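Local coordinates for putative uncharacterized protein (Methanosarcina barkeri str. Fusaro, PDB 3P43) that probably acts in DNA repair as a manganese-dependent 3'-phosphoesterase of the LigD family, processing the 3' ends of broken strands, at residues A[43-48]-A[56-61]; A[102-107]-A[124-129]; A[129-134]-A[145-150]. All coordinates share one frame; numbering follows the deposited sequence.

Contact 1. Residues A[43-48]-A[56-61]. With MN (manganese (II) ion), chain B.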
loop_
_atom_site.group_PDB
_atom_site.type_symbol
_atom_site.label_atom_id
_atom_site.label_comp_id
_atom_site.label_asym_id
_atom_site.label_seq_id
_atom_site.Cartn_x
_atom_site.Cartn_y
_atom_site.Cartn_z
ATOM N N HIS A 43 5.307 2.134 10.420
ATOM C CA HIS A 43 5.322 1.557 9.079
ATOM C C HIS A 43 4.335 2.289 8.186
ATOM O O HIS A 43 3.657 3.216 8.625
ATOM C CB HIS A 43 4.992 0.066 9.118
ATOM C CG HIS A 43 3.612 -0.226 9.609
ATOM N ND1 HIS A 43 3.308 -0.331 10.949
ATOM C CD2 HIS A 43 2.454 -0.435 8.943
ATOM C CE1 HIS A 43 2.021 -0.593 11.087
ATOM N NE2 HIS A 43 1.482 -0.665 9.885
ATOM N N TYR A 44 4.263 1.877 6.929
ATOM C CA TYR A 44 3.375 2.529 5.984
ATOM C C TYR A 44 2.408 1.530 5.392
ATOM O O TYR A 44 2.801 0.466 4.917
ATOM C CB TYR A 44 4.172 3.238 4.888
ATOM C CG TYR A 44 4.919 4.453 5.391
ATOM C CD1 TYR A 44 4.439 5.735 5.150
ATOM C CD2 TYR A 44 6.099 4.319 6.119
ATOM C CE1 TYR A 44 5.109 6.851 5.614
ATOM C CE2 TYR A 44 6.781 5.436 6.590
ATOM C CZ TYR A 44 6.281 6.698 6.333
ATOM O OH TYR A 44 6.944 7.813 6.789
ATOM N N ASP A 45 1.130 1.868 5.446
ATOM C CA ASP A 45 0.120 1.026 4.836
ATOM C C ASP A 45 -0.174 1.549 3.439
ATOM O O ASP A 45 -0.538 2.712 3.258
ATOM C CB ASP A 45 -1.133 0.967 5.703
ATOM C CG ASP A 45 -0.897 0.219 6.997
ATOM O OD1 ASP A 45 -0.482 -0.954 6.934
ATOM O OD2 ASP A 45 -1.117 0.797 8.076
ATOM N N PHE A 46 0.043 0.682 2.456
ATOM C CA PHE A 46 -0.198 0.997 1.060
ATOM C C PHE A 46 -1.493 0.311 0.615
ATOM O O PHE A 46 -1.622 -0.905 0.727
ATOM C CB PHE A 46 0.987 0.526 0.206
ATOM C CG PHE A 46 0.788 0.734 -1.260
ATOM C CD1 PHE A 46 0.919 1.994 -1.816
ATOM C CD2 PHE A 46 0.459 -0.326 -2.081
ATOM C CE1 PHE A 46 0.727 2.191 -3.163
ATOM C CE2 PHE A 46 0.269 -0.134 -3.433
ATOM C CZ PHE A 46 0.398 1.127 -3.975
ATOM N N ARG A 47 -2.448 1.094 0.122
ATOM C CA ARG A 47 -3.773 0.571 -0.196
ATOM C C ARG A 47 -4.220 0.925 -1.606
ATOM O O ARG A 47 -4.096 2.071 -2.038
ATOM C CB ARG A 47 -4.809 1.105 0.791
ATOM C CG ARG A 47 -4.434 0.967 2.252
ATOM C CD ARG A 47 -5.595 1.395 3.124
ATOM N NE ARG A 47 -5.159 1.735 4.466
ATOM C CZ ARG A 47 -4.888 0.839 5.404
ATOM N NH1 ARG A 47 -5.012 -0.453 5.136
ATOM N NH2 ARG A 47 -4.491 1.239 6.605
ATOM N N LEU A 48 -4.765 -0.064 -2.307
ATOM C CA LEU A 48 -5.288 0.122 -3.656
ATOM C C LEU A 48 -6.772 -0.202 -3.674
ATOM O O LEU A 48 -7.194 -1.242 -3.157
ATOM C CB LEU A 48 -4.583 -0.813 -4.641
ATOM C CG LEU A 48 -3.118 -0.564 -4.983
ATOM C CD1 LEU A 48 -2.568 -1.737 -5.786
ATOM C CD2 LEU A 48 -2.950 0.743 -5.747
ATOM N N SER A 56 -4.747 -4.088 0.775
ATOM C CA SER A 56 -3.772 -3.404 1.625
ATOM C C SER A 56 -2.484 -4.174 1.894
ATOM O O SER A 56 -2.491 -5.404 1.999
ATOM C CB SER A 56 -4.421 -3.022 2.960
ATOM O OG SER A 56 -5.474 -2.100 2.761
ATOM N N TRP A 57 -1.387 -3.428 2.018
ATOM C CA TRP A 57 -0.080 -3.985 2.359
ATOM C C TRP A 57 0.594 -3.119 3.411
ATOM O O TRP A 57 0.523 -1.890 3.343
ATOM C CB TRP A 57 0.842 -4.038 1.135
ATOM C CG TRP A 57 0.439 -5.002 0.046
ATOM C CD1 TRP A 57 0.930 -6.257 -0.159
ATOM C CD2 TRP A 57 -0.511 -4.766 -1.001
ATOM N NE1 TRP A 57 0.339 -6.823 -1.266
ATOM C CE2 TRP A 57 -0.549 -5.925 -1.801
ATOM C CE3 TRP A 57 -1.332 -3.681 -1.344
ATOM C CZ2 TRP A 57 -1.385 -6.039 -2.912
ATOM C CZ3 TRP A 57 -2.160 -3.796 -2.445
ATOM C CH2 TRP A 57 -2.177 -4.964 -3.220
ATOM N N ALA A 58 1.247 -3.761 4.378
ATOM C CA ALA A 58 2.120 -3.063 5.315
ATOM C C ALA A 58 3.550 -3.032 4.767
ATOM O O ALA A 58 4.133 -4.072 4.468
ATOM C CB ALA A 58 2.094 -3.746 6.664
ATOM N N VAL A 59 4.096 -1.831 4.620
ATOM C CA VAL A 59 5.463 -1.640 4.156
ATOM C C VAL A 59 6.279 -1.017 5.287
ATOM O O VAL A 59 5.988 0.099 5.715
ATOM C CB VAL A 59 5.501 -0.700 2.930
ATOM C CG1 VAL A 59 6.883 -0.704 2.288
ATOM C CG2 VAL A 59 4.439 -1.109 1.918
ATOM N N PRO A 60 7.294 -1.739 5.781
ATOM C CA PRO A 60 8.094 -1.287 6.932
ATOM C C PRO A 60 8.942 -0.028 6.695
ATOM O O PRO A 60 9.563 0.461 7.633
ATOM C CB PRO A 60 8.989 -2.493 7.245
ATOM C CG PRO A 60 8.959 -3.341 6.005
ATOM C CD PRO A 60 7.624 -3.117 5.378
ATOM N N LYS A 61 8.968 0.485 5.472
ATOM C CA LYS A 61 9.688 1.720 5.178
ATOM C C LYS A 61 8.836 2.567 4.244
ATOM O O LYS A 61 7.819 2.096 3.739
ATOM C CB LYS A 61 11.032 1.412 4.514
ATOM C CG LYS A 61 12.135 0.959 5.464
ATOM C CD LYS A 61 13.339 0.457 4.683
ATOM C CE LYS A 61 14.497 0.075 5.595
ATOM N NZ LYS A 61 15.233 1.274 6.089
HETATM MN MN MN B . -0.751 -0.804 9.587
#
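W57 and F46 sit opposite each other in an antiparallel beta hairpin, strands 42-50 and 53-59, which forms part of the barrel wall. They are a hydrogen-bonded pair, with F46 N to W57 O and W57 N to F46 O both at 2.8 Å. Their side chains run side by side on one face of the sheet. F46 CD2 lies 3.9 Å from W57 CE3, which comes up at the edge of the phenyl ring. The same indole edge meets the F46 carbonyl in plane, CE3 being 3.5 Å from F46 O. F46 gets there with CG anti to its backbone N (chi1 176°). L48 CD1 then touches W57 CZ3, and W145 meets the indole edge-to-face.

Y44 continues this face beyond F46. Its N and O both bond to V59, and the V59 carbonyl oxygen lies near the ring plane at the phenol's edge. The K61 carbonyl also approaches the Y44 ring, its O 3.7 Å from Y44 CD2.

The opposite face carries D45, R47, S56 and A58 and, with H43, lines the manganese site. Manganese is bound by H43 NE2 at 2.3 Å and by D45 OD2 at 2.2 Å, with D45 OD1 also near the metal, at 2.7 Å; H37 from the adjoining strand is the third protein ligand. The A58 methyl lies against both D45 OD1 and H43 CD2, packing beside the metal ligands. R47 stretches back over D45, whose CB sits on one face of the guanidinium, while R47 NE hydrogen-bonds to Q35. Across the hairpin, R47 NH1 donates to S56 OG at 2.9 Å, the oxygen lying 6° out of the guanidinium plane.

Contact 2. Residues A[102-107]-A[124-129]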
loop_
_atom_site.group_PDB
_atom_site.type_symbol
_atom_site.label_atom_id
_atom_site.label_comp_id
_atom_site.label_asym_id
_atom_site.label_seq_id
_atom_site.Cartn_x
_atom_site.Cartn_y
_atom_site.Cartn_z
ATOM N N ILE A 102 -2.317 10.475 6.668
ATOM C CA ILE A 102 -2.267 10.327 5.222
ATOM C C ILE A 102 -0.922 10.833 4.738
ATOM O O ILE A 102 -0.636 12.025 4.838
ATOM C CB ILE A 102 -3.377 11.118 4.507
ATOM C CG1 ILE A 102 -4.753 10.758 5.067
ATOM C CG2 ILE A 102 -3.342 10.829 3.010
ATOM C CD1 ILE A 102 -5.291 9.458 4.547
ATOM N N TRP A 103 -0.100 9.918 4.228
ATOM C CA TRP A 103 1.213 10.256 3.690
ATOM C C TRP A 103 1.136 10.629 2.214
ATOM O O TRP A 103 1.814 11.553 1.766
ATOM C CB TRP A 103 2.171 9.088 3.881
ATOM C CG TRP A 103 3.584 9.360 3.448
ATOM C CD1 TRP A 103 4.540 10.033 4.153
ATOM C CD2 TRP A 103 4.215 8.928 2.232
ATOM N NE1 TRP A 103 5.719 10.060 3.448
ATOM C CE2 TRP A 103 5.545 9.387 2.267
ATOM C CE3 TRP A 103 3.780 8.205 1.116
ATOM C CZ2 TRP A 103 6.442 9.151 1.229
ATOM C CZ3 TRP A 103 4.675 7.968 0.087
ATOM C CH2 TRP A 103 5.989 8.437 0.152
ATOM N N ASP A 104 0.321 9.899 1.457
ATOM C CA ASP A 104 0.036 10.263 0.075
ATOM C C ASP A 104 -1.358 9.780 -0.302
ATOM O O ASP A 104 -1.928 8.906 0.351
ATOM C CB ASP A 104 1.076 9.673 -0.886
ATOM C CG ASP A 104 1.051 10.337 -2.263
ATOM O OD1 ASP A 104 0.465 11.428 -2.401
ATOM O OD2 ASP A 104 1.627 9.770 -3.210
ATOM N N ARG A 105 -1.904 10.351 -1.364
ATOM C CA ARG A 105 -3.243 10.000 -1.800
ATOM C C ARG A 105 -3.424 10.364 -3.268
ATOM O O ARG A 105 -2.970 11.415 -3.718
ATOM C CB ARG A 105 -4.283 10.723 -0.939
ATOM C CG ARG A 105 -5.702 10.243 -1.171
ATOM C CD ARG A 105 -6.728 11.256 -0.706
ATOM N NE ARG A 105 -8.043 10.924 -1.245
ATOM C CZ ARG A 105 -8.879 10.063 -0.679
ATOM N NH1 ARG A 105 -8.538 9.463 0.452
ATOM N NH2 ARG A 105 -10.055 9.808 -1.240
ATOM N N GLY A 106 -4.081 9.495 -4.023
ATOM C CA GLY A 106 -4.283 9.784 -5.424
ATOM C C GLY A 106 -5.188 8.788 -6.105
ATOM O O GLY A 106 -5.957 8.079 -5.461
ATOM N N THR A 107 -5.086 8.747 -7.424
ATOM C CA THR A 107 -5.799 7.770 -8.229
ATOM C C THR A 107 -4.765 6.937 -8.959
ATOM O O THR A 107 -3.572 7.253 -8.944
ATOM C CB THR A 107 -6.693 8.448 -9.267
ATOM O OG1 THR A 107 -5.905 9.346 -10.056
ATOM C CG2 THR A 107 -7.822 9.230 -8.580
ATOM N N GLY A 124 -0.081 10.323 -7.613
ATOM C CA GLY A 124 -0.107 10.972 -6.315
ATOM C C GLY A 124 0.857 12.143 -6.254
ATOM O O GLY A 124 1.374 12.587 -7.281
ATOM N N LYS A 125 1.099 12.645 -5.046
ATOM C CA LYS A 125 1.990 13.783 -4.850
ATOM C C LYS A 125 3.400 13.318 -4.518
ATOM O O LYS A 125 4.374 14.017 -4.782
ATOM C CB LYS A 125 1.475 14.681 -3.724
ATOM C CG LYS A 125 0.141 15.338 -4.009
ATOM C CD LYS A 125 -0.201 16.326 -2.911
ATOM C CE LYS A 125 -1.453 17.122 -3.242
ATOM N NZ LYS A 125 -1.765 18.107 -2.168
ATOM N N GLU A 126 3.500 12.141 -3.913
ATOM C CA GLU A 126 4.792 11.540 -3.618
ATOM C C GLU A 126 5.074 10.452 -4.636
ATOM O O GLU A 126 6.161 10.376 -5.204
ATOM C CB GLU A 126 4.792 10.942 -2.213
ATOM C CG GLU A 126 4.365 11.906 -1.125
ATOM C CD GLU A 126 5.355 13.043 -0.921
ATOM O OE1 GLU A 126 6.135 13.343 -1.850
ATOM O OE2 GLU A 126 5.352 13.639 0.174
ATOM N N LEU A 127 4.072 9.614 -4.869
ATOM C CA LEU A 127 4.220 8.482 -5.763
ATOM C C LEU A 127 3.578 8.778 -7.109
ATOM O O LEU A 127 2.362 8.972 -7.207
ATOM C CB LEU A 127 3.588 7.231 -5.144
ATOM C CG LEU A 127 3.940 6.910 -3.690
ATOM C CD1 LEU A 127 3.406 5.537 -3.324
ATOM C CD2 LEU A 127 5.448 6.978 -3.463
ATOM N N LYS A 128 4.406 8.814 -8.147
ATOM C CA LYS A 128 3.918 8.950 -9.510
ATOM C C LYS A 128 4.567 7.909 -10.412
ATOM O O LYS A 128 5.738 7.579 -10.249
ATOM C CB LYS A 128 4.215 10.344 -10.053
ATOM C CG LYS A 128 3.673 11.475 -9.220
ATOM C CD LYS A 128 4.147 12.810 -9.765
ATOM C CE LYS A 128 3.614 13.971 -8.939
ATOM N NZ LYS A 128 4.048 13.855 -7.522
ATOM N N GLY A 129 3.801 7.400 -11.369
ATOM C CA GLY A 129 4.339 6.478 -12.349
ATOM C C GLY A 129 4.061 5.026 -12.021
ATOM O O GLY A 129 3.278 4.713 -11.122
HETATM O O HOH W 1 4.034 12.882 2.586
#
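The six-membered ring of W103 carries the E126 side chain over one face and L127 at its edge, and the Y44 ring meets the indole edge-to-face. E126 CG stands 4.0 Å from the ring centroid, almost on the normal, in a CH-pi contact. E126 CB leans on the rim, 3.6 Å from W103 CH2. In the plane of the indole, L127 CD2 approaches CZ3 at 3.8 Å. W103 reaches the loop because CG is anti to the backbone N (chi1 -176°), which carries the six-membered end of the indole to E126 and L127. A water over the same face as E126, toward the rim, bridges the two residues, donating to both W103 O and E126 OE2.

The second flat group, the D104 carboxylate, takes three consecutive backbone N-H groups of the loop. K125 N meets OD1 on its syn lone pair at 3.0 Å. OD2 accepts twice: L127 N comes from the syn side at 3.0 Å, 33° out of the carboxylate plane, and E126 N from well above that plane at 3.1 Å. Both reach OD2 from the same face of the carboxylate. R105 N adds a weak bond to OD1, which would help keep the group from rotating. This cluster of N-H dipoles probably stabilises the negative charge. Inside the turn, G124 N bonds to L127 O; at G124 itself a side chain would clash, since a CB there would fall 2.5 Å from D104 OD2.

W103 and D104 form a classic beta bulge opposite V34 of strand 31-38. Strand 98-114 pairs with strand 31-38 here, while T107 makes a backbone bond to E123 of strand 117-123. The loop 124-129 leads from that same strand 117-123 to strand 130-135, and L127 packs on L122 and P63.

Contact 3. Residues A[129-134]-A[145-150]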
loop_
_atom_site.group_PDB
_atom_site.type_symbol
_atom_site.label_atom_id
_atom_site.label_comp_id
_atom_site.label_asym_id
_atom_site.label_seq_id
_atom_site.Cartn_x
_atom_site.Cartn_y
_atom_site.Cartn_z
ATOM N N GLY A 129 3.801 7.400 -11.369
ATOM C CA GLY A 129 4.339 6.478 -12.349
ATOM C C GLY A 129 4.061 5.026 -12.021
ATOM O O GLY A 129 3.278 4.713 -11.122
ATOM N N ILE A 130 4.723 4.132 -12.744
ATOM C CA ILE A 130 4.399 2.718 -12.652
ATOM C C ILE A 130 5.066 2.038 -11.465
ATOM O O ILE A 130 6.272 2.142 -11.269
ATOM C CB ILE A 130 4.727 1.973 -13.960
ATOM C CG1 ILE A 130 4.106 2.707 -15.153
ATOM C CG2 ILE A 130 4.221 0.536 -13.894
ATOM C CD1 ILE A 130 4.555 2.174 -16.496
ATOM N N TYR A 131 4.252 1.349 -10.675
ATOM C CA TYR A 131 4.712 0.609 -9.511
ATOM C C TYR A 131 4.332 -0.856 -9.653
ATOM O O TYR A 131 3.319 -1.176 -10.270
ATOM C CB TYR A 131 4.107 1.199 -8.237
ATOM C CG TYR A 131 4.802 2.456 -7.792
ATOM C CD1 TYR A 131 5.623 2.455 -6.676
ATOM C CD2 TYR A 131 4.660 3.643 -8.505
ATOM C CE1 TYR A 131 6.277 3.602 -6.271
ATOM C CE2 TYR A 131 5.307 4.799 -8.105
ATOM C CZ TYR A 131 6.119 4.770 -6.991
ATOM O OH TYR A 131 6.774 5.907 -6.582
ATOM N N VAL A 132 5.149 -1.739 -9.082
ATOM C CA VAL A 132 4.958 -3.177 -9.236
ATOM C C VAL A 132 4.940 -3.890 -7.887
ATOM O O VAL A 132 5.761 -3.611 -7.011
ATOM C CB VAL A 132 6.067 -3.803 -10.138
ATOM C CG1 VAL A 132 5.791 -5.285 -10.411
ATOM C CG2 VAL A 132 6.183 -3.043 -11.453
ATOM N N LEU A 133 3.981 -4.795 -7.722
ATOM C CA LEU A 133 3.945 -5.701 -6.578
ATOM C C LEU A 133 4.030 -7.142 -7.076
ATOM O O LEU A 133 3.192 -7.579 -7.869
ATOM C CB LEU A 133 2.662 -5.500 -5.770
ATOM C CG LEU A 133 2.561 -4.190 -4.976
ATOM C CD1 LEU A 133 1.122 -3.883 -4.617
ATOM C CD2 LEU A 133 3.422 -4.248 -3.731
ATOM N N ILE A 134 5.045 -7.874 -6.620
ATOM C CA ILE A 134 5.224 -9.272 -7.015
ATOM C C ILE A 134 5.289 -10.156 -5.783
ATOM O O ILE A 134 6.147 -9.963 -4.925
ATOM C CB ILE A 134 6.519 -9.479 -7.829
ATOM C CG1 ILE A 134 6.573 -8.513 -9.013
ATOM C CG2 ILE A 134 6.626 -10.916 -8.324
ATOM C CD1 ILE A 134 7.790 -8.713 -9.889
ATOM N N TRP A 145 5.367 -9.516 -0.581
ATOM C CA TRP A 145 5.449 -8.981 -1.930
ATOM C C TRP A 145 6.654 -8.082 -2.084
ATOM O O TRP A 145 6.975 -7.298 -1.184
ATOM C CB TRP A 145 4.202 -8.167 -2.251
ATOM C CG TRP A 145 2.930 -8.938 -2.219
ATOM C CD1 TRP A 145 2.352 -9.524 -1.132
ATOM C CD2 TRP A 145 2.054 -9.184 -3.323
ATOM N NE1 TRP A 145 1.175 -10.123 -1.490
ATOM C CE2 TRP A 145 0.966 -9.931 -2.830
ATOM C CE3 TRP A 145 2.083 -8.847 -4.680
ATOM C CZ2 TRP A 145 -0.085 -10.353 -3.650
ATOM C CZ3 TRP A 145 1.042 -9.267 -5.492
ATOM C CH2 TRP A 145 -0.028 -10.012 -4.972
ATOM N N LEU A 146 7.318 -8.191 -3.228
ATOM C CA LEU A 146 8.371 -7.249 -3.596
ATOM C C LEU A 146 7.728 -6.001 -4.196
ATOM O O LEU A 146 6.991 -6.086 -5.175
ATOM C CB LEU A 146 9.308 -7.876 -4.622
ATOM C CG LEU A 146 10.562 -7.058 -4.911
ATOM C CD1 LEU A 146 11.508 -7.218 -3.749
ATOM C CD2 LEU A 146 11.214 -7.521 -6.200
ATOM N N PHE A 147 8.023 -4.841 -3.617
ATOM C CA PHE A 147 7.354 -3.600 -3.986
ATOM C C PHE A 147 8.354 -2.573 -4.530
ATOM O O PHE A 147 9.314 -2.224 -3.854
ATOM C CB PHE A 147 6.638 -3.049 -2.746
ATOM C CG PHE A 147 5.868 -1.778 -2.980
ATOM C CD1 PHE A 147 5.259 -1.523 -4.199
ATOM C CD2 PHE A 147 5.721 -0.853 -1.958
ATOM C CE1 PHE A 147 4.538 -0.359 -4.401
ATOM C CE2 PHE A 147 5.002 0.315 -2.152
ATOM C CZ PHE A 147 4.410 0.563 -3.377
ATOM N N PHE A 148 8.134 -2.085 -5.746
ATOM C CA PHE A 148 9.058 -1.112 -6.323
ATOM C C PHE A 148 8.462 -0.264 -7.443
ATOM O O PHE A 148 7.447 -0.615 -8.038
ATOM C CB PHE A 148 10.337 -1.809 -6.821
ATOM C CG PHE A 148 10.096 -2.840 -7.893
ATOM C CD1 PHE A 148 10.193 -2.504 -9.232
ATOM C CD2 PHE A 148 9.786 -4.150 -7.556
ATOM C CE1 PHE A 148 9.979 -3.453 -10.222
ATOM C CE2 PHE A 148 9.573 -5.105 -8.539
ATOM C CZ PHE A 148 9.668 -4.754 -9.874
ATOM N N LYS A 149 9.121 0.856 -7.726
ATOM C CA LYS A 149 8.751 1.713 -8.842
ATOM C C LYS A 149 9.503 1.267 -10.091
ATOM O O LYS A 149 10.716 1.082 -10.053
ATOM C CB LYS A 149 9.082 3.172 -8.534
ATOM C CG LYS A 149 8.689 4.127 -9.651
ATOM C CD LYS A 149 9.057 5.561 -9.331
ATOM C CE LYS A 149 8.756 6.467 -10.516
ATOM N NZ LYS A 149 9.023 7.888 -10.186
ATOM N N LYS A 150 8.781 1.094 -11.194
ATOM C CA LYS A 150 9.392 0.636 -12.443
ATOM C C LYS A 150 10.419 1.640 -12.970
ATOM O O LYS A 150 10.202 2.854 -12.930
ATOM C CB LYS A 150 8.319 0.352 -13.497
ATOM C CG LYS A 150 8.376 -1.048 -14.082
ATOM C CD LYS A 150 7.137 -1.352 -14.902
ATOM C CE LYS A 150 7.178 -2.754 -15.491
ATOM N NZ LYS A 150 8.219 -2.876 -16.549
HETATM O O HOH W 2 7.858 4.690 -13.360
HETATM O O HOH W 3 7.224 9.073 -7.818
#
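This is the antiparallel pairing of the last hairpin of the barrel, strands 130-135 and 145-149, with V132 and F148 a hydrogen-bonded pair. Strands 117-123 and 70-80 flank it. V132 N gives F148 O a bond of 2.8 Å, and four more backbone bonds join the strands, between K150 N and I130 O at one end and L146 N and I134 O at the other.

F148 puts CG between its backbone N and carbonyl carbon (chi1 61°), folding the ring back so that V132 CB sits over its face, 4.0 Å from the centroid. On the opposite face, K149 CB covers one side of the Y131 ring, 3.8 Å from its centroid. Y131 CD1 also touches F147 CE1. An alanine in place of Y131 would probably leave the K149 chain and the F147 ring without their packing surface, and P64 O without its hydroxyl partner. L133 presses CD2 on F147 CD1 and CB on W145 CE3.

The K149 stem and V132 lie over rings, while the Y131 hydroxyl and K149 ammonium bond to the carbonyls of P64 and K65, so apolar packing combines with polar ties to the 64-65 loop.

How the contacts relate
All three contacts belong to one curled antiparallel sheet, with centres 12 to 14 Å apart. Contact 1 touches both others through the Y44, F46 and W57 face of its hairpin, turned from the metal. Y44 CE1 meets W103 CD1 of contact 2 at 3.5 Å, and W57 NE1 comes within 3.4 Å of W145 CD1 in contact 3. F46 lies between, touching L127 of contact 2 as well as L133 and F147 of contact 3. Contacts 2 and 3 share G129, where the chain turns a corner, and K128 O lies 3.2 Å from K149 CE. Manganese is bound within contact 1; the side chains of W103 and F147 are about 12 and 13 Å from it, and neither contact 2 nor contact 3 contributes a ligand.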